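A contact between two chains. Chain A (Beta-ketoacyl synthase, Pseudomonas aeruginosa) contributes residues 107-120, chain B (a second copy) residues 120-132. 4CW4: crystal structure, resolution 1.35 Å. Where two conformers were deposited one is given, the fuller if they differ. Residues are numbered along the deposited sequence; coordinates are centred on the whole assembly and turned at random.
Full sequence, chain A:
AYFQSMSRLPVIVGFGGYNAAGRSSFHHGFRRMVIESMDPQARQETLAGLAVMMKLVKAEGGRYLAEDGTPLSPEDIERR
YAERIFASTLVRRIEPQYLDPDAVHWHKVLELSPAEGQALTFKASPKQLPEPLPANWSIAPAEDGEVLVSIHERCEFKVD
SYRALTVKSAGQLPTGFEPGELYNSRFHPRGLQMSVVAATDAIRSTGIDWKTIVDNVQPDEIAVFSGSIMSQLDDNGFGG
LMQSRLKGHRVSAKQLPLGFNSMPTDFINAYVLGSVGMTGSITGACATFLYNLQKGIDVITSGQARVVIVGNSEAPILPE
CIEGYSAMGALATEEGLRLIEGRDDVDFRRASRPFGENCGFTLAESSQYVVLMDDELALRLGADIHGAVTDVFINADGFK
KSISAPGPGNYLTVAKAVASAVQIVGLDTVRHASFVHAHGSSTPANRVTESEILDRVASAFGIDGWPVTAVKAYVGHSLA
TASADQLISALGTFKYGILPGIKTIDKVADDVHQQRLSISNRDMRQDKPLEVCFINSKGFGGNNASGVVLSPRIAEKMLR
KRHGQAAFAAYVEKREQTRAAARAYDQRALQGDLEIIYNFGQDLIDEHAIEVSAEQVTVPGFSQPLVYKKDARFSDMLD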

ATOM      1  N   HIS A 107      -4.534 -28.891  -5.565  1.00 12.76           N
ATOM      2  CA  HIS A 107      -3.891 -30.191  -5.348  1.00 12.98           C
ATOM      3  C   HIS A 107      -4.534 -30.887  -4.159  1.00 13.18           C
ATOM      4  O   HIS A 107      -4.629 -30.290  -3.098  1.00 15.21           O
ATOM      5  N   LYS A 108      -4.934 -32.147  -4.303  1.00 13.74           N
ATOM      6  CA  LYS A 108      -5.234 -32.967  -3.136  1.00 14.08           C
ATOM      7  C   LYS A 108      -3.969 -33.666  -2.694  1.00 13.63           C
ATOM      8  O   LYS A 108      -3.130 -34.015  -3.519  1.00 13.76           O
ATOM      9  N   VAL A 109      -3.869 -33.897  -1.392  1.00 13.97           N
ATOM     10  CA  VAL A 109      -2.859 -34.780  -0.839  1.00 14.16           C
ATOM     11  C   VAL A 109      -3.355 -36.215  -1.023  1.00 14.53           C
ATOM     12  O   VAL A 109      -4.404 -36.591  -0.504  1.00 17.33           O
ATOM     13  N   LEU A 110      -2.594 -36.993  -1.777  1.00 13.82           N
ATOM     14  CA  LEU A 110      -2.905 -38.394  -2.007  1.00 14.09           C
ATOM     15  C   LEU A 110      -1.874 -39.239  -1.275  1.00 15.45           C
ATOM     16  O   LEU A 110      -0.694 -39.263  -1.641  1.00 16.42           O
ATOM     17  N   GLU A 111      -2.320 -39.901  -0.216  1.00 16.49           N
ATOM     18  CA  GLU A 111      -1.439 -40.759   0.555  1.00 21.46           C
ATOM     19  C   GLU A 111      -1.403 -42.134  -0.076  1.00 24.14           C
ATOM     20  O   GLU A 111      -2.386 -42.866  -0.018  1.00 25.83           O
ATOM     21  N   LEU A 112      -0.273 -42.477  -0.681  1.00 25.43           N
ATOM     22  CA  LEU A 112      -0.103 -43.800  -1.268  1.00 29.96           C
ATOM     23  C   LEU A 112       0.669 -44.683  -0.335  1.00 33.73           C
ATOM     24  O   LEU A 112       1.741 -44.321   0.128  1.00 33.12           O
ATOM     25  N   SER A 113       0.093 -45.848  -0.064  1.00 39.10           N
ATOM     26  CA  SER A 113       0.711 -46.853   0.776  1.00 44.00           C
ATOM     27  C   SER A 113       0.849 -48.137  -0.017  1.00 46.94           C
ATOM     28  O   SER A 113      -0.026 -48.481  -0.818  1.00 46.72           O
ATOM     29  N   PRO A 114       1.969 -48.837   0.172  1.00 49.42           N
ATOM     30  CA  PRO A 114       1.998 -50.208  -0.306  1.00 51.16           C
ATOM     31  C   PRO A 114       1.596 -51.113   0.843  1.00 52.28           C
ATOM     32  O   PRO A 114       1.624 -50.701   2.003  1.00 52.53           O
ATOM     33  N   ALA A 115       1.193 -52.327   0.511  1.00 52.65           N
ATOM     34  CA  ALA A 115       0.912 -53.337   1.510  1.00 52.61           C
ATOM     35  C   ALA A 115       1.349 -54.676   0.938  1.00 51.79           C
ATOM     36  O   ALA A 115       2.009 -54.731  -0.097  1.00 50.31           O
ATOM     37  N   GLU A 116       0.965 -55.755   1.600  1.00 52.52           N
ATOM     38  CA  GLU A 116       1.459 -57.076   1.238  1.00 52.81           C
ATOM     39  C   GLU A 116       1.047 -57.552  -0.166  1.00 50.89           C
ATOM     40  O   GLU A 116       1.682 -58.461  -0.694  1.00 50.30           O
ATOM     41  N   GLY A 117       0.038 -56.914  -0.777  1.00 49.24           N
ATOM     42  CA  GLY A 117      -0.629 -57.429  -1.980  1.00 47.74           C
ATOM     43  C   GLY A 117      -0.143 -57.088  -3.401  1.00 46.62           C
ATOM     44  O   GLY A 117      -0.090 -57.970  -4.265  1.00 47.23           O
ATOM     45  N   GLN A 118       0.169 -55.819  -3.658  1.00 43.90           N
ATOM     46  CA  GLN A 118       0.634 -55.332  -4.970  1.00 41.61           C
ATOM     47  C   GLN A 118       1.838 -54.392  -4.822  1.00 37.84           C
ATOM     48  O   GLN A 118       1.856 -53.528  -3.940  1.00 36.66           O
ATOM     49  N   ALA A 119       2.838 -54.542  -5.689  1.00 34.58           N
ATOM     50  CA  ALA A 119       3.974 -53.612  -5.681  1.00 32.13           C
ATOM     51  C   ALA A 119       3.543 -52.211  -6.123  1.00 30.50           C
ATOM     52  O   ALA A 119       2.627 -52.065  -6.944  1.00 30.90           O
ATOM     53  N   LEU A 120       4.186 -51.187  -5.560  1.00 27.72           N
ATOM     54  CA  LEU A 120       4.009 -49.805  -6.002  1.00 25.62           C
ATOM     55  C   LEU A 120       5.300 -49.350  -6.668  1.00 21.90           C
ATOM     56  O   LEU A 120       6.279 -48.952  -6.013  1.00 20.26           O
TER
ATOM     57  N   LEU B 120       1.264 -50.008 -12.891  1.00 27.72           N
ATOM     58  CA  LEU B 120       1.305 -48.859 -11.988  1.00 25.62           C
ATOM     59  C   LEU B 120      -0.013 -48.804 -11.228  1.00 21.90           C
ATOM     60  O   LEU B 120      -1.041 -48.306 -11.721  1.00 20.26           O
ATOM     61  N   THR B 121       0.040 -49.315 -10.013  1.00 20.38           N
ATOM     62  CA  THR B 121      -1.142 -49.642  -9.267  1.00 20.00           C
ATOM     63  C   THR B 121      -0.897 -49.328  -7.813  1.00 19.52           C
ATOM     64  O   THR B 121       0.208 -49.521  -7.303  1.00 19.79           O
ATOM     65  N   PHE B 122      -1.931 -48.841  -7.145  1.00 18.40           N
ATOM     66  CA  PHE B 122      -1.830 -48.527  -5.732  1.00 18.39           C
ATOM     67  C   PHE B 122      -3.209 -48.531  -5.115  1.00 19.56           C
ATOM     68  O   PHE B 122      -4.219 -48.442  -5.826  1.00 19.20           O
ATOM     69  N   LYS B 123      -3.255 -48.664  -3.798  1.00 21.57           N
ATOM     70  CA  LYS B 123      -4.512 -48.490  -3.092  1.00 23.71           C
ATOM     71  C   LYS B 123      -4.556 -47.098  -2.510  1.00 22.13           C
ATOM     72  O   LYS B 123      -3.525 -46.512  -2.161  1.00 21.69           O
ATOM     73  N   ALA B 124      -5.767 -46.572  -2.422  1.00 20.82           N
ATOM     74  CA  ALA B 124      -5.957 -45.214  -1.960  1.00 20.76           C
ATOM     75  C   ALA B 124      -7.336 -45.033  -1.380  1.00 20.72           C
ATOM     76  O   ALA B 124      -8.252 -45.780  -1.682  1.00 21.45           O
ATOM     77  N   SER B 125      -7.471 -44.014  -0.540  0.51 21.08           N
ATOM     78  CA  SER B 125      -8.763 -43.562  -0.064  0.51 21.34           C
ATOM     79  C   SER B 125      -9.449 -42.822  -1.210  0.51 20.77           C
ATOM     80  O   SER B 125      -8.869 -41.897  -1.779  0.51 20.67           O
ATOM     81  N   PRO B 126     -10.680 -43.225  -1.567  1.00 20.98           N
ATOM     82  CA  PRO B 126     -11.333 -42.548  -2.686  1.00 21.52           C
ATOM     83  C   PRO B 126     -11.515 -41.042  -2.477  1.00 20.95           C
ATOM     84  O   PRO B 126     -11.556 -40.301  -3.466  1.00 20.80           O
ATOM     85  N   LYS B 127     -11.603 -40.582  -1.233  1.00 20.38           N
ATOM     86  CA  LYS B 127     -11.740 -39.147  -0.987  1.00 21.39           C
ATOM     87  C   LYS B 127     -10.483 -38.354  -1.343  1.00 17.99           C
ATOM     88  O   LYS B 127     -10.532 -37.137  -1.451  1.00 18.46           O
ATOM     89  N   GLN B 128      -9.351 -39.032  -1.507  1.00 16.92           N
ATOM     90  CA  GLN B 128      -8.105 -38.345  -1.850  1.00 15.58           C
ATOM     91  C   GLN B 128      -7.803 -38.386  -3.341  1.00 14.13           C
ATOM     92  O   GLN B 128      -6.803 -37.842  -3.782  1.00 14.96           O
ATOM     93  N   LEU B 129      -8.651 -39.054  -4.121  1.00 13.59           N
ATOM     94  CA  LEU B 129      -8.436 -39.138  -5.553  1.00 13.38           C
ATOM     95  C   LEU B 129      -8.926 -37.861  -6.234  1.00 12.49           C
ATOM     96  O   LEU B 129      -9.839 -37.201  -5.727  1.00 13.75           O
ATOM     97  N   PRO B 130      -8.331 -37.517  -7.392  1.00 12.12           N
ATOM     98  CA  PRO B 130      -8.819 -36.343  -8.125  1.00 12.41           C
ATOM     99  C   PRO B 130     -10.303 -36.400  -8.441  1.00 12.76           C
ATOM    100  O   PRO B 130     -10.874 -37.489  -8.633  1.00 13.23           O
ATOM    101  N   GLU B 131     -10.914 -35.218  -8.468  1.00 12.44           N
ATOM    102  CA  GLU B 131     -12.301 -35.062  -8.881  1.00 13.38           C
ATOM    103  C   GLU B 131     -12.334 -34.106 -10.031  1.00 12.78           C
ATOM    104  O   GLU B 131     -11.736 -33.035  -9.948  1.00 14.25           O
ATOM    105  N   PRO B 132     -12.983 -34.492 -11.133  1.00 12.27           N
ATOM    106  CA  PRO B 132     -13.547 -35.810 -11.427  1.00 11.86           C
ATOM    107  C   PRO B 132     -12.386 -36.784 -11.576  1.00 13.23           C
ATOM    108  O   PRO B 132     -11.237 -36.370 -11.735  1.00 13.87           O
TER

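Packing between residues 107-120 of chain A and 120-132 of chain B of the Beta-ketoacyl synthase, a contact that buries 828 Å² with both sides summed. The chain A strand that includes Lys108(A) to Leu112(A) crosses strand 120-124 of chain B at 112° between their N-to-C directions. At one end Lys108(A) points toward chain B with an extended side chain (m, t, t, t), and its ammonium finds three acceptors: NZ donates to Lys127(B) O at 2.8 Å, to Leu129(B) O at 2.7 Å and to Glu131(B) OE2 at 2.9 Å, the last also a salt bridge. Lys108(A) NZ lies 4.2 Å from Lys127(B) NZ, a pair of like charges, and Glu131(B) OE2 is close to both; its bond from Lys127(B) NZ, 3.2 Å, is weak but also part of a salt bridge. Not every acceptor here is served: Gln128(B) O, 3.6 Å from Lys108(A) CD, is buried by the contact and has no partner in the model.

Gln128(B), at the end of the 3-10 segment, reads both backbone and side chain of Glu111(A). Its CA-to-CB bond runs sideways, but the m, t rotamer carries the amide across. Glu111(A) N donates to Gln128(B) OE1 at 2.8 Å and 169°, nearly straight, while Gln128(B) NE2 donates to Glu111(A) OE2 at 3.0 Å. Glu111(A) is m, t, and its OE1 is satisfied elsewhere in the structure. Water 1 completes the set, donating to Glu111(A) O (2.8 Å) and to Gln128(B) OE1 (2.6 Å) and accepting from Ser125(B) N (2.9 Å); OE1 thus serves two donors.

Water 2 fills the next gap between the backbones. Water 2 donates to Glu111(A) O at 3.0 Å and to Lys123(B) O at 2.6 Å, and accepts from Ser113(A) N at 2.8 Å, so Glu111(A) O receives both waters. Lys123(B) (p, t, t, t) extends along this side until its NZ is 3.4 Å from Ala115(A) CB.

The apolar center is built around Phe122(B) (chi1 p), which points toward chain A. Leu112(A) (m, t) lays CD1 over one ring face, 3.8 Å from the centroid and 13° off the normal, a CH-pi contact; its CD2 comes to 3.2 Å from Phe122(B) CD1. Leu110(A) (t, p) places CD2 at 4.2 Å from Phe122(B) CE1, while its CD1 lies 3.8 Å from both Ala124(B) CB and Leu129(B) CD2. Farther along, the two copies of Leu120, both t, p, meet with Leu120(A) CD1 and Leu120(B) CD1 4.2 Å apart; Leu120(A) CD1 also lies 4.1 Å from Phe122(B) CB. Beside them water 4 accepts from Thr121(B) N at 3.0 Å, while Thr121(B) OG1 is bonded elsewhere in the structure.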

ATOM      1  CB  HIS A 107      -2.403 -30.033  -5.007  1.00 13.64           C
ATOM      2  CG  HIS A 107      -1.553 -29.521  -6.120  1.00 13.65           C
ATOM      3  ND1 HIS A 107      -0.439 -28.743  -5.892  1.00 13.76           N
ATOM      4  CD2 HIS A 107      -1.627 -29.686  -7.463  1.00 15.76           C
ATOM      5  CE1 HIS A 107       0.121 -28.432  -7.044  1.00 15.16           C
ATOM      6  NE2 HIS A 107      -0.570 -29.003  -8.014  1.00 16.05           N
ATOM      7  CB  LYS A 108      -6.262 -34.047  -3.457  1.00 13.53           C
ATOM      8  CG  LYS A 108      -7.688 -33.559  -3.584  1.00 14.75           C
ATOM      9  CD  LYS A 108      -8.614 -34.763  -3.641  1.00 15.23           C
ATOM     10  CE  LYS A 108     -10.064 -34.380  -3.815  1.00 15.78           C
ATOM     11  NZ  LYS A 108     -10.913 -35.598  -3.788  1.00 16.06           N
ATOM     12  CB  VAL A 109      -2.604 -34.505   0.637  1.00 15.86           C
ATOM     13  CG1 VAL A 109      -1.624 -35.538   1.221  1.00 17.66           C
ATOM     14  CG2 VAL A 109      -2.073 -33.085   0.825  1.00 17.53           C
ATOM     15  CB  LEU A 110      -2.890 -38.681  -3.507  1.00 15.47           C
ATOM     16  CG  LEU A 110      -3.074 -40.133  -3.940  1.00 16.75           C
ATOM     17  CD1 LEU A 110      -4.415 -40.685  -3.488  1.00 17.20           C
ATOM     18  CD2 LEU A 110      -2.945 -40.240  -5.444  1.00 18.27           C
ATOM     19  CB  GLU A 111      -1.923 -40.868   2.001  1.00 26.04           C
ATOM     20  CG  GLU A 111      -1.904 -39.554   2.748  1.00 30.66           C
ATOM     21  CD  GLU A 111      -2.435 -39.683   4.165  1.00 34.77           C
ATOM     22  OE1 GLU A 111      -1.806 -40.407   4.970  1.00 37.20           O
ATOM     23  OE2 GLU A 111      -3.481 -39.067   4.470  1.00 35.85           O
ATOM     24  CB  LEU A 112       0.616 -43.719  -2.605  1.00 30.96           C
ATOM     25  CG  LEU A 112      -0.150 -42.949  -3.672  1.00 32.27           C
ATOM     26  CD1 LEU A 112       0.427 -43.256  -5.034  1.00 32.80           C
ATOM     27  CD2 LEU A 112      -1.637 -43.269  -3.617  1.00 32.55           C
ATOM     28  CB  SER A 113      -0.145 -47.118   2.019  1.00 45.89           C
ATOM     29  OG  SER A 113      -0.036 -46.057   2.955  1.00 47.37           O
ATOM     30  CB  PRO A 114       3.462 -50.407  -0.686  1.00 50.96           C
ATOM     31  CG  PRO A 114       4.198 -49.542   0.263  1.00 51.02           C
ATOM     32  CD  PRO A 114       3.281 -48.416   0.690  1.00 50.32           C
ATOM     33  CB  ALA A 115      -0.568 -53.341   1.863  1.00 52.93           C
ATOM     34  CB  GLU A 116       1.011 -58.092   2.294  1.00 54.95           C
ATOM     35  CG  GLU A 116       1.371 -57.694   3.729  1.00 56.50           C
ATOM     36  CD  GLU A 116       0.300 -58.085   4.735  1.00 58.05           C
ATOM     37  OE1 GLU A 116       0.012 -59.295   4.873  1.00 58.05           O
ATOM     38  OE2 GLU A 116      -0.258 -57.172   5.386  1.00 59.08           O
ATOM     39  CB  GLN A 118      -0.486 -54.560  -5.687  1.00 43.58           C
ATOM     40  CG  GLN A 118      -1.595 -55.418  -6.292  1.00 45.46           C
ATOM     41  CD  GLN A 118      -1.164 -56.112  -7.577  1.00 47.26           C
ATOM     42  OE1 GLN A 118      -0.518 -55.506  -8.439  1.00 48.37           O
ATOM     43  NE2 GLN A 118      -1.507 -57.391  -7.702  1.00 47.34           N
ATOM     44  CB  ALA A 119       5.101 -54.128  -6.576  1.00 31.97           C
ATOM     45  CB  LEU A 120       3.650 -48.890  -4.840  1.00 27.02           C
ATOM     46  CG  LEU A 120       3.601 -47.389  -5.151  1.00 29.25           C
ATOM     47  CD1 LEU A 120       2.895 -47.075  -6.461  1.00 29.97           C
ATOM     48  CD2 LEU A 120       2.914 -46.666  -4.002  1.00 30.48           C
TER
ATOM     49  CB  LEU B 120       1.545 -47.562 -12.746  1.00 27.02           C
ATOM     50  CG  LEU B 120       1.444 -46.270 -11.926  1.00 29.25           C
ATOM     51  CD1 LEU B 120       2.138 -46.365 -10.576  1.00 29.97           C
ATOM     52  CD2 LEU B 120       2.029 -45.122 -12.734  1.00 30.48           C
ATOM     53  CB  THR B 121      -1.429 -51.127  -9.433  1.00 23.50           C
ATOM     54  OG1 THR B 121      -1.475 -51.419 -10.829  1.00 24.80           O
ATOM     55  CG2 THR B 121      -2.735 -51.516  -8.795  1.00 24.76           C
ATOM     56  CB  PHE B 122      -1.143 -47.178  -5.524  1.00 17.88           C
ATOM     57  CG  PHE B 122      -1.797 -46.045  -6.265  1.00 17.40           C
ATOM     58  CD1 PHE B 122      -2.860 -45.353  -5.706  1.00 17.95           C
ATOM     59  CD2 PHE B 122      -1.347 -45.665  -7.522  1.00 19.10           C
ATOM     60  CE1 PHE B 122      -3.462 -44.310  -6.383  1.00 18.22           C
ATOM     61  CE2 PHE B 122      -1.948 -44.637  -8.202  1.00 19.10           C
ATOM     62  CZ  PHE B 122      -3.002 -43.950  -7.637  1.00 18.24           C
ATOM     63  CB  LYS B 123      -4.697 -49.533  -1.999  1.00 27.24           C
ATOM     64  CG  LYS B 123      -3.845 -49.330  -0.785  1.00 31.36           C
ATOM     65  CD  LYS B 123      -3.844 -50.598   0.044  1.00 34.29           C
ATOM     66  CE  LYS B 123      -3.353 -50.356   1.455  1.00 35.66           C
ATOM     67  NZ  LYS B 123      -3.492 -51.608   2.252  1.00 36.88           N
ATOM     68  CB  ALA B 124      -5.767 -44.257  -3.096  1.00 21.36           C
ATOM     69  CB  SER B 125      -8.580 -42.619   1.126  0.51 22.86           C
ATOM     70  OG  SER B 125      -7.715 -43.182   2.094  0.51 24.42           O
ATOM     71  CB  PRO B 126     -12.679 -43.282  -2.816  1.00 22.99           C
ATOM     72  CG  PRO B 126     -12.835 -44.061  -1.587  1.00 23.14           C
ATOM     73  CD  PRO B 126     -11.478 -44.359  -1.069  1.00 22.45           C
ATOM     74  CB  LYS B 127     -12.132 -38.861   0.470  1.00 26.16           C
ATOM     75  CG  LYS B 127     -13.652 -38.870   0.757  1.00 30.73           C
ATOM     76  CD  LYS B 127     -14.496 -38.002  -0.209  1.00 34.40           C
ATOM     77  CE  LYS B 127     -13.970 -36.569  -0.389  1.00 36.68           C
ATOM     78  NZ  LYS B 127     -14.501 -35.904  -1.628  1.00 37.73           N
ATOM     79  CB  GLN B 128      -6.927 -38.950  -1.080  1.00 17.45           C
ATOM     80  CG  GLN B 128      -6.994 -38.741   0.434  1.00 19.01           C
ATOM     81  CD  GLN B 128      -5.711 -39.120   1.150  1.00 21.31           C
ATOM     82  OE1 GLN B 128      -4.936 -39.960   0.679  1.00 21.15           O
ATOM     83  NE2 GLN B 128      -5.470 -38.482   2.296  1.00 24.65           N
ATOM     84  CB  LEU B 129      -9.186 -40.342  -6.130  1.00 15.08           C
ATOM     85  CG  LEU B 129      -8.663 -41.689  -5.612  1.00 16.06           C
ATOM     86  CD1 LEU B 129      -9.423 -42.838  -6.197  1.00 17.51           C
ATOM     87  CD2 LEU B 129      -7.166 -41.882  -5.890  1.00 16.39           C
ATOM     88  CB  PRO B 130      -8.019 -36.372  -9.434  1.00 13.37           C
ATOM     89  CG  PRO B 130      -6.807 -37.189  -9.133  1.00 14.10           C
ATOM     90  CD  PRO B 130      -7.285 -38.229  -8.149  1.00 13.32           C
ATOM     91  CB  GLU B 131     -13.169 -34.525  -7.757  1.00 14.66           C
ATOM     92  CG  GLU B 131     -13.226 -35.463  -6.585  1.00 17.74           C
ATOM     93  CD  GLU B 131     -14.113 -34.950  -5.490  1.00 19.06           C
ATOM     94  OE1 GLU B 131     -15.341 -34.822  -5.724  1.00 20.95           O
ATOM     95  OE2 GLU B 131     -13.566 -34.659  -4.403  1.00 18.76           O
ATOM     96  CB  PRO B 132     -14.269 -35.593 -12.755  1.00 12.29           C
ATOM     97  CG  PRO B 132     -13.518 -34.507 -13.418  1.00 12.98           C
ATOM     98  CD  PRO B 132     -13.072 -33.592 -12.293  1.00 13.05           C
TER
HETATM   99  O   HOH W   1      -5.143 -42.520   0.161  1.00 25.98           O
HETATM  100  O   HOH W   2      -2.718 -45.856   0.253  1.00 42.25           O
HETATM  101  O   HOH W   3       0.482 -51.386  -5.008  1.00 34.01           O
HETATM  102  O   HOH W   4       2.711 -50.344  -9.179  0.50 19.51           O